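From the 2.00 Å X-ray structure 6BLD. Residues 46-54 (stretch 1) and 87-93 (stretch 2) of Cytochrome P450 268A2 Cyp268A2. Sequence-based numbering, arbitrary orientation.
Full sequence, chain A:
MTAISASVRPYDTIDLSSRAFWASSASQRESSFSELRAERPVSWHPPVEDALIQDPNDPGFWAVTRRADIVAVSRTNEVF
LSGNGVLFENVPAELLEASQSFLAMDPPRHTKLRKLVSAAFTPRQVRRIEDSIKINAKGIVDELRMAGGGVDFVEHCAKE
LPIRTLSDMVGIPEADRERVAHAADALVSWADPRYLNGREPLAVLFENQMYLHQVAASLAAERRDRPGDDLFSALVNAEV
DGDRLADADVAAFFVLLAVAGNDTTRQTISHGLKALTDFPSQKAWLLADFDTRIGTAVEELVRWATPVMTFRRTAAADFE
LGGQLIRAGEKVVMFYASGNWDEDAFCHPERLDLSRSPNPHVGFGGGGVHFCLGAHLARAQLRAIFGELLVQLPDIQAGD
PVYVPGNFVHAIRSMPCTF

Stretch 1 46-54: PPVEDALIQ
Stretch 2 (87-93) LFENVPA

Two loop segments, neither forming helix or strand until Pro 92, at the N-cap position right before a helix, run side by side in the same direction, with CA atoms 5.6 Å apart at Val 48–Glu 89 and again at Leu 52–Val 91. Pro 47 (phi/psi -63/166) extends the chain into the contact. Val 48 (-58/127, chi1 t) points toward stretch 2 and sets CG2 over one face of the Phe 88 ring, 3.5 Å from its centroid, in a CH-pi contact. Water 2 joins the backbones, accepting from Val 48 N (3.1 Å) and donating to Phe 88 O (3.0 Å).

Glu 49 (chi1 m, chi2 t) points away and is exposed, which suits a charged side chain, and Asp 50 turns the chain with positive phi (54/41). Ala 51 (-70/166) has a small side chain, its CB lying 3.7 Å from Glu 89 CG. Glu 89 leaves its backbone sideways, and its extended chain (chi1 t, chi2 t) brings OE2 to the backbone of stretch 1, where Leu 52 N donates to Glu 89 OE2 at 2.8 Å. Leu 52 (-59/-31, m,t) adds apolar packing, CD1 to Val 91 CG2 at 4.0 Å and CB to Pro 92 CD at 3.9 Å. At Ile 53 (-142/130, t,p), N makes a weak hydrogen bond to Asn 90 O (3.5 Å); CB points toward stretch 2 and the CG2 methyl packs 3.6 Å from Pro 92 CD, while the side chain's end leads away. Water 3 links Ile 53 O (3.0 Å) to Asn 90 ND2 (2.5 Å).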

# COMPACT_ATOMS: atom_id res chain seq x y z
N PRO A 46 4.31 -4.10 23.19
CA PRO A 46 3.49 -2.95 23.59
C PRO A 46 3.05 -2.15 22.37
O PRO A 46 3.64 -2.29 21.29
CB PRO A 46 4.43 -2.14 24.48
CG PRO A 46 5.79 -2.50 24.00
CD PRO A 46 5.71 -3.95 23.61
N PRO A 47 2.04 -1.29 22.51
CA PRO A 47 1.55 -0.53 21.35
C PRO A 47 2.61 0.41 20.80
O PRO A 47 3.63 0.70 21.43
CB PRO A 47 0.35 0.25 21.91
CG PRO A 47 -0.05 -0.49 23.15
CD PRO A 47 1.23 -1.04 23.71
N VAL A 48 2.35 0.91 19.59
CA VAL A 48 3.26 1.83 18.93
C VAL A 48 3.46 3.07 19.80
O VAL A 48 2.49 3.71 20.23
CB VAL A 48 2.74 2.21 17.54
CG1 VAL A 48 3.56 3.35 16.94
CG2 VAL A 48 2.75 1.00 16.62
N GLU A 49 4.71 3.40 20.08
CA GLU A 49 5.04 4.52 20.95
C GLU A 49 4.84 5.85 20.24
O GLU A 49 4.98 5.95 19.01
CB GLU A 49 6.48 4.41 21.45
CG GLU A 49 6.78 3.12 22.20
CD GLU A 49 8.23 3.01 22.62
OE1 GLU A 49 9.03 3.89 22.23
OE2 GLU A 49 8.57 2.05 23.34
N ASP A 50 4.51 6.88 21.02
CA ASP A 50 4.31 8.23 20.51
C ASP A 50 3.29 8.24 19.37
O ASP A 50 3.45 8.93 18.37
CB ASP A 50 5.63 8.85 20.06
CG ASP A 50 6.64 8.96 21.19
OD1 ASP A 50 6.22 9.29 22.32
OD2 ASP A 50 7.84 8.72 20.95
N ALA A 51 2.22 7.46 19.54
CA ALA A 51 1.22 7.31 18.50
C ALA A 51 0.42 8.60 18.33
O ALA A 51 0.46 9.50 19.17
CB ALA A 51 0.29 6.14 18.82
N LEU A 52 -0.32 8.67 17.22
CA LEU A 52 -1.19 9.82 16.98
C LEU A 52 -2.21 9.98 18.09
O LEU A 52 -2.62 11.11 18.41
CB LEU A 52 -1.88 9.68 15.63
CG LEU A 52 -0.99 9.77 14.39
CD1 LEU A 52 -1.75 9.32 13.15
CD2 LEU A 52 -0.45 11.18 14.21
N ILE A 53 -2.64 8.88 18.70
CA ILE A 53 -3.51 8.90 19.87
C ILE A 53 -3.06 7.79 20.81
O ILE A 53 -2.87 6.64 20.38
CB ILE A 53 -5.00 8.73 19.49
CG1 ILE A 53 -5.86 8.59 20.74
CG2 ILE A 53 -5.20 7.55 18.55
CD1 ILE A 53 -6.00 9.86 21.53
N GLN A 54 -2.88 8.13 22.08
CA GLN A 54 -2.50 7.15 23.09
C GLN A 54 -3.77 6.55 23.69
O GLN A 54 -4.63 7.28 24.21
CB GLN A 54 -1.64 7.79 24.18
CG GLN A 54 -0.67 8.84 23.66
CD GLN A 54 0.53 8.23 22.95
OE1 GLN A 54 0.97 7.13 23.29
NE2 GLN A 54 1.07 8.95 21.98
N LEU A 87 -5.19 -0.58 10.99
CA LEU A 87 -3.91 0.12 11.02
C LEU A 87 -3.09 -0.30 12.23
O LEU A 87 -3.62 -0.56 13.31
CB LEU A 87 -4.13 1.63 11.03
CG LEU A 87 -4.64 2.23 9.71
CD1 LEU A 87 -4.47 3.74 9.70
CD2 LEU A 87 -3.93 1.60 8.52
N PHE A 88 -1.77 -0.38 12.02
CA PHE A 88 -0.84 -0.76 13.09
C PHE A 88 -0.86 0.26 14.22
O PHE A 88 -1.10 -0.08 15.39
CB PHE A 88 0.56 -0.91 12.50
CG PHE A 88 1.61 -1.35 13.49
CD1 PHE A 88 1.28 -2.09 14.61
CD2 PHE A 88 2.95 -1.03 13.28
CE1 PHE A 88 2.25 -2.48 15.51
CE2 PHE A 88 3.92 -1.43 14.17
CZ PHE A 88 3.58 -2.16 15.29
N GLU A 89 -0.60 1.52 13.89
CA GLU A 89 -0.60 2.59 14.88
C GLU A 89 -2.03 3.00 15.23
O GLU A 89 -2.93 2.95 14.39
CB GLU A 89 0.18 3.79 14.36
CG GLU A 89 0.40 4.89 15.37
CD GLU A 89 1.22 6.04 14.81
OE1 GLU A 89 2.07 5.78 13.93
OE2 GLU A 89 1.00 7.19 15.23
N ASN A 90 -2.22 3.40 16.49
CA ASN A 90 -3.51 3.90 16.93
C ASN A 90 -3.77 5.27 16.31
O ASN A 90 -2.97 6.20 16.50
CB ASN A 90 -3.55 3.98 18.46
CG ASN A 90 -3.78 2.63 19.10
OD1 ASN A 90 -4.48 1.78 18.56
ND2 ASN A 90 -3.18 2.42 20.27
N VAL A 91 -4.87 5.39 15.59
CA VAL A 91 -5.22 6.61 14.86
C VAL A 91 -6.58 7.09 15.36
O VAL A 91 -7.47 6.26 15.61
CB VAL A 91 -5.24 6.36 13.34
CG1 VAL A 91 -5.70 7.59 12.58
CG2 VAL A 91 -3.86 5.92 12.87
N PRO A 92 -6.79 8.40 15.54
CA PRO A 92 -8.10 8.90 15.99
C PRO A 92 -9.23 8.39 15.11
O PRO A 92 -9.11 8.29 13.89
CB PRO A 92 -7.94 10.42 15.90
CG PRO A 92 -6.49 10.65 16.13
CD PRO A 92 -5.77 9.47 15.51
N ALA A 93 -10.36 8.07 15.76
CA ALA A 93 -11.47 7.41 15.08
C ALA A 93 -12.03 8.27 13.95
O ALA A 93 -12.40 7.74 12.89
CB ALA A 93 -12.57 7.08 16.09
O HOH W 1 -0.43 2.80 18.75
O HOH W 2 -0.24 -0.09 18.28
O HOH W 3 -1.92 4.07 21.63